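PDB 3O0Y: lipoprotein from Colwellia psychrerythraea, which is of unknown function but is a putative lipoprotein of the DUF885 family, whose peptidase MA clan suggests a metallopeptidase-like fold. Local coordinates for residues K39-T51 / D59-Y71. Numbering follows the deposited sequence.
Sequences KQSLFKQRALSAT and DIGQVISSDMEFY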
# COMPACT_ATOMS: atom_id res chain seq x y z
N LYS A 39 -7.26 14.55 -12.23
CA LYS A 39 -6.35 13.54 -12.73
C LYS A 39 -5.06 14.14 -13.31
O LYS A 39 -3.96 13.72 -12.95
CB LYS A 39 -7.09 12.76 -13.80
CG LYS A 39 -6.15 11.83 -14.55
CD LYS A 39 -6.94 11.16 -15.63
CE LYS A 39 -6.63 11.46 -16.96
NZ LYS A 39 -7.08 10.36 -17.98
N GLN A 40 -5.20 15.12 -14.21
CA GLN A 40 -4.06 15.63 -14.99
C GLN A 40 -3.12 16.44 -14.10
O GLN A 40 -1.89 16.32 -14.20
CB GLN A 40 -4.55 16.39 -16.23
CG GLN A 40 -5.30 15.45 -17.18
CD GLN A 40 -5.58 16.02 -18.54
OE1 GLN A 40 -5.79 17.22 -18.70
NE2 GLN A 40 -5.65 15.13 -19.53
N SER A 41 -3.68 17.18 -13.18
CA SER A 41 -2.87 18.01 -12.31
C SER A 41 -2.09 17.17 -11.29
O SER A 41 -0.92 17.48 -11.02
CB SER A 41 -3.70 19.02 -11.57
OG SER A 41 -4.08 20.03 -12.46
N LEU A 42 -2.73 16.18 -10.72
CA LEU A 42 -2.05 15.33 -9.74
C LEU A 42 -0.90 14.62 -10.46
O LEU A 42 0.24 14.64 -9.96
CB LEU A 42 -3.01 14.29 -9.17
CG LEU A 42 -2.42 13.33 -8.15
CD1 LEU A 42 -1.76 14.04 -6.94
CD2 LEU A 42 -3.49 12.25 -7.77
N PHE A 43 -1.23 13.96 -11.57
CA PHE A 43 -0.20 13.17 -12.23
C PHE A 43 0.94 13.97 -12.91
O PHE A 43 2.06 13.47 -12.97
CB PHE A 43 -0.80 12.20 -13.20
CG PHE A 43 -1.37 11.01 -12.55
CD1 PHE A 43 -2.74 10.80 -12.52
CD2 PHE A 43 -0.53 10.09 -11.93
CE1 PHE A 43 -3.26 9.65 -11.91
CE2 PHE A 43 -1.02 8.94 -11.39
CZ PHE A 43 -2.39 8.72 -11.36
N LYS A 44 0.66 15.17 -13.40
CA LYS A 44 1.76 16.03 -13.86
C LYS A 44 2.78 16.31 -12.76
O LYS A 44 3.95 16.47 -13.04
CB LYS A 44 1.25 17.41 -14.31
CG LYS A 44 0.45 17.52 -15.56
CD LYS A 44 -0.21 19.00 -15.54
CE LYS A 44 -1.51 19.17 -16.40
NZ LYS A 44 -2.60 20.10 -15.84
N GLN A 45 2.30 16.44 -11.54
CA GLN A 45 3.15 16.71 -10.38
C GLN A 45 3.65 15.45 -9.67
O GLN A 45 4.38 15.52 -8.67
CB GLN A 45 2.39 17.61 -9.44
CG GLN A 45 2.09 18.93 -10.12
CD GLN A 45 1.33 19.88 -9.29
OE1 GLN A 45 0.14 20.13 -9.55
NE2 GLN A 45 1.99 20.45 -8.31
N ARG A 46 3.17 14.29 -10.14
CA ARG A 46 3.56 13.00 -9.60
C ARG A 46 3.86 12.09 -10.77
O ARG A 46 3.25 11.01 -10.96
CB ARG A 46 2.46 12.40 -8.70
CG ARG A 46 2.25 13.17 -7.44
CD ARG A 46 3.39 12.99 -6.47
NE ARG A 46 3.17 13.63 -5.18
CZ ARG A 46 3.57 14.87 -4.88
NH1 ARG A 46 4.09 15.67 -5.80
NH2 ARG A 46 3.40 15.34 -3.65
N ALA A 47 4.85 12.52 -11.58
CA ALA A 47 5.11 11.85 -12.88
C ALA A 47 5.60 10.40 -12.71
O ALA A 47 5.34 9.55 -13.57
CB ALA A 47 6.10 12.66 -13.73
N LEU A 48 6.23 10.06 -11.57
CA LEU A 48 6.61 8.66 -11.31
C LEU A 48 5.41 7.77 -11.01
O LEU A 48 5.36 6.64 -11.47
CB LEU A 48 7.62 8.59 -10.16
CG LEU A 48 8.88 9.04 -10.90
CD1 LEU A 48 9.50 10.32 -10.55
CD2 LEU A 48 9.70 7.96 -11.50
N SER A 49 4.40 8.28 -10.32
CA SER A 49 3.11 7.57 -10.24
C SER A 49 2.45 7.36 -11.61
O SER A 49 1.90 6.30 -11.89
CB SER A 49 2.15 8.30 -9.25
OG SER A 49 2.65 8.09 -7.93
N ALA A 50 2.52 8.37 -12.48
CA ALA A 50 2.03 8.24 -13.83
C ALA A 50 2.74 7.07 -14.49
O ALA A 50 2.11 6.19 -15.08
CB ALA A 50 2.29 9.56 -14.65
N THR A 51 4.08 7.08 -14.43
CA THR A 51 4.84 5.92 -14.97
C THR A 51 4.41 4.54 -14.39
O THR A 51 4.27 3.56 -15.14
CB THR A 51 6.35 6.15 -14.76
OG1 THR A 51 6.72 7.36 -15.46
CG2 THR A 51 7.17 4.88 -15.24
N ASP A 59 -3.24 10.41 -21.63
CA ASP A 59 -3.90 10.40 -20.30
C ASP A 59 -3.76 11.74 -19.55
O ASP A 59 -4.68 12.17 -18.87
CB ASP A 59 -3.30 9.26 -19.45
CG ASP A 59 -3.32 7.93 -20.16
OD1 ASP A 59 -4.44 7.40 -20.38
OD2 ASP A 59 -2.24 7.37 -20.50
N ILE A 60 -2.59 12.38 -19.65
CA ILE A 60 -2.18 13.48 -18.80
C ILE A 60 -2.33 14.84 -19.48
O ILE A 60 -2.42 15.86 -18.80
CB ILE A 60 -0.73 13.29 -18.31
CG1 ILE A 60 -0.56 11.95 -17.57
CG2 ILE A 60 -0.28 14.41 -17.35
CD1 ILE A 60 -1.60 11.71 -16.49
N GLY A 61 -2.32 14.86 -20.82
CA GLY A 61 -2.40 16.08 -21.61
C GLY A 61 -1.03 16.67 -21.91
O GLY A 61 -0.90 17.73 -22.52
N GLN A 62 0.03 15.99 -21.47
CA GLN A 62 1.38 16.41 -21.80
C GLN A 62 2.33 15.24 -21.54
O GLN A 62 2.00 14.32 -20.82
CB GLN A 62 1.81 17.63 -20.99
CG GLN A 62 2.03 17.35 -19.51
CD GLN A 62 2.14 18.63 -18.69
OE1 GLN A 62 3.22 18.99 -18.25
NE2 GLN A 62 1.00 19.33 -18.48
N VAL A 63 3.53 15.31 -22.10
CA VAL A 63 4.50 14.19 -21.96
C VAL A 63 5.12 14.32 -20.59
O VAL A 63 5.53 15.42 -20.18
CB VAL A 63 5.61 14.28 -23.02
CG1 VAL A 63 6.70 13.20 -22.79
CG2 VAL A 63 5.01 14.12 -24.41
N ILE A 64 5.10 13.22 -19.84
CA ILE A 64 5.73 13.22 -18.52
C ILE A 64 6.81 12.20 -18.33
O ILE A 64 7.33 12.06 -17.21
CB ILE A 64 4.65 13.05 -17.37
CG1 ILE A 64 3.74 11.82 -17.56
CG2 ILE A 64 3.80 14.31 -17.35
CD1 ILE A 64 4.38 10.42 -17.53
N SER A 65 7.14 11.47 -19.41
CA SER A 65 7.97 10.28 -19.35
C SER A 65 9.42 10.52 -18.90
O SER A 65 10.07 9.59 -18.44
CB SER A 65 7.94 9.53 -20.68
OG SER A 65 8.16 10.43 -21.74
N SER A 66 9.91 11.75 -19.01
CA SER A 66 11.19 12.06 -18.42
C SER A 66 11.11 13.15 -17.39
O SER A 66 12.12 13.73 -17.01
CB SER A 66 12.19 12.44 -19.50
OG SER A 66 11.82 13.60 -20.18
N ASP A 67 9.93 13.39 -16.86
CA ASP A 67 9.79 14.37 -15.80
C ASP A 67 10.10 13.76 -14.44
O ASP A 67 9.98 12.55 -14.19
CB ASP A 67 8.37 14.94 -15.77
CG ASP A 67 8.07 15.93 -16.93
OD1 ASP A 67 8.89 16.09 -17.87
OD2 ASP A 67 6.97 16.54 -16.89
N MET A 68 10.47 14.66 -13.54
CA MET A 68 10.78 14.33 -12.18
C MET A 68 9.71 14.99 -11.27
O MET A 68 8.99 15.93 -11.70
CB MET A 68 12.19 14.86 -11.81
CG MET A 68 12.70 14.45 -10.39
SD MET A 68 12.55 12.74 -9.84
CE MET A 68 13.22 11.83 -11.33
N GLU A 69 9.60 14.49 -10.04
CA GLU A 69 8.74 15.08 -9.03
C GLU A 69 9.59 16.02 -8.14
O GLU A 69 10.72 15.70 -7.86
CB GLU A 69 8.17 13.99 -8.17
CG GLU A 69 7.26 13.04 -8.94
CD GLU A 69 6.77 11.81 -8.15
OE1 GLU A 69 7.19 11.56 -6.98
OE2 GLU A 69 5.97 11.02 -8.76
N PHE A 70 9.00 17.13 -7.72
CA PHE A 70 9.64 18.08 -6.84
C PHE A 70 8.74 18.40 -5.68
O PHE A 70 7.48 18.44 -5.77
CB PHE A 70 10.02 19.35 -7.60
CG PHE A 70 10.87 19.07 -8.82
CD1 PHE A 70 12.13 18.52 -8.70
CD2 PHE A 70 10.35 19.28 -10.08
CE1 PHE A 70 12.89 18.22 -9.85
CE2 PHE A 70 11.10 19.00 -11.21
CZ PHE A 70 12.36 18.50 -11.09
N TYR A 71 9.37 18.70 -4.57
CA TYR A 71 8.71 18.68 -3.27
C TYR A 71 8.96 19.94 -2.46
O TYR A 71 8.85 19.91 -1.25
CB TYR A 71 9.18 17.45 -2.45
CG TYR A 71 8.60 16.19 -3.03
CD1 TYR A 71 7.32 15.84 -2.72
CD2 TYR A 71 9.28 15.46 -3.99
CE1 TYR A 71 6.74 14.68 -3.28
CE2 TYR A 71 8.73 14.39 -4.58
CZ TYR A 71 7.44 13.99 -4.22
OH TYR A 71 6.87 12.90 -4.82
O HOH W 1 -6.56 8.13 -19.02
O HOH W 2 6.01 15.22 -11.56
O HOH W 3 5.79 17.33 -14.82
O HOH W 4 6.16 17.66 -8.77
O HOH W 5 4.96 18.35 -4.95
O HOH W 6 4.56 9.48 -7.11
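Glu69 OE2 sits at the start of helix 47-53, where Leu48 N donates to it at 3.0 Å; the bond is bent, with an N-H...O angle of 133°, and the donor lies above the carboxylate plane. A water that also binds Ser49 OG, itself hydrogen-bonded to Thr129, gives OE2 a second hydrogen bond. Glu69 OE1 accepts from Tyr71 OH (2.6 Å) and lies in the plane of the tyrosine ring, at its edge. Both carboxylate oxygens are thus held, and the nearby helix N-terminus would probably favour the ionised form. Bent at chi2 (-72°), Arg46 brings its guanidinium against the same tyrosine: Tyr71 CE1 lies over one face, 3.4 Å from Arg46 NH2, with the planes 45° apart, too steep for a parallel stack. Apolar contacts continue the join. Ile64, on a type I turn, lays CB on Ala47 CB (3.9 Å) and CD1 on Ala50 CB (3.7 Å), while Ile60 CD1 abuts Phe43 CB. One water links Lys44 O, Ala47 N and Met68 O. The loop after helix 57-60 wraps the break between helices 27-44 and 47-53; Glu76 of helix 73-92 forms a salt bridge with Arg46, and Leu48 also packs on helices 144-154 and 161-172.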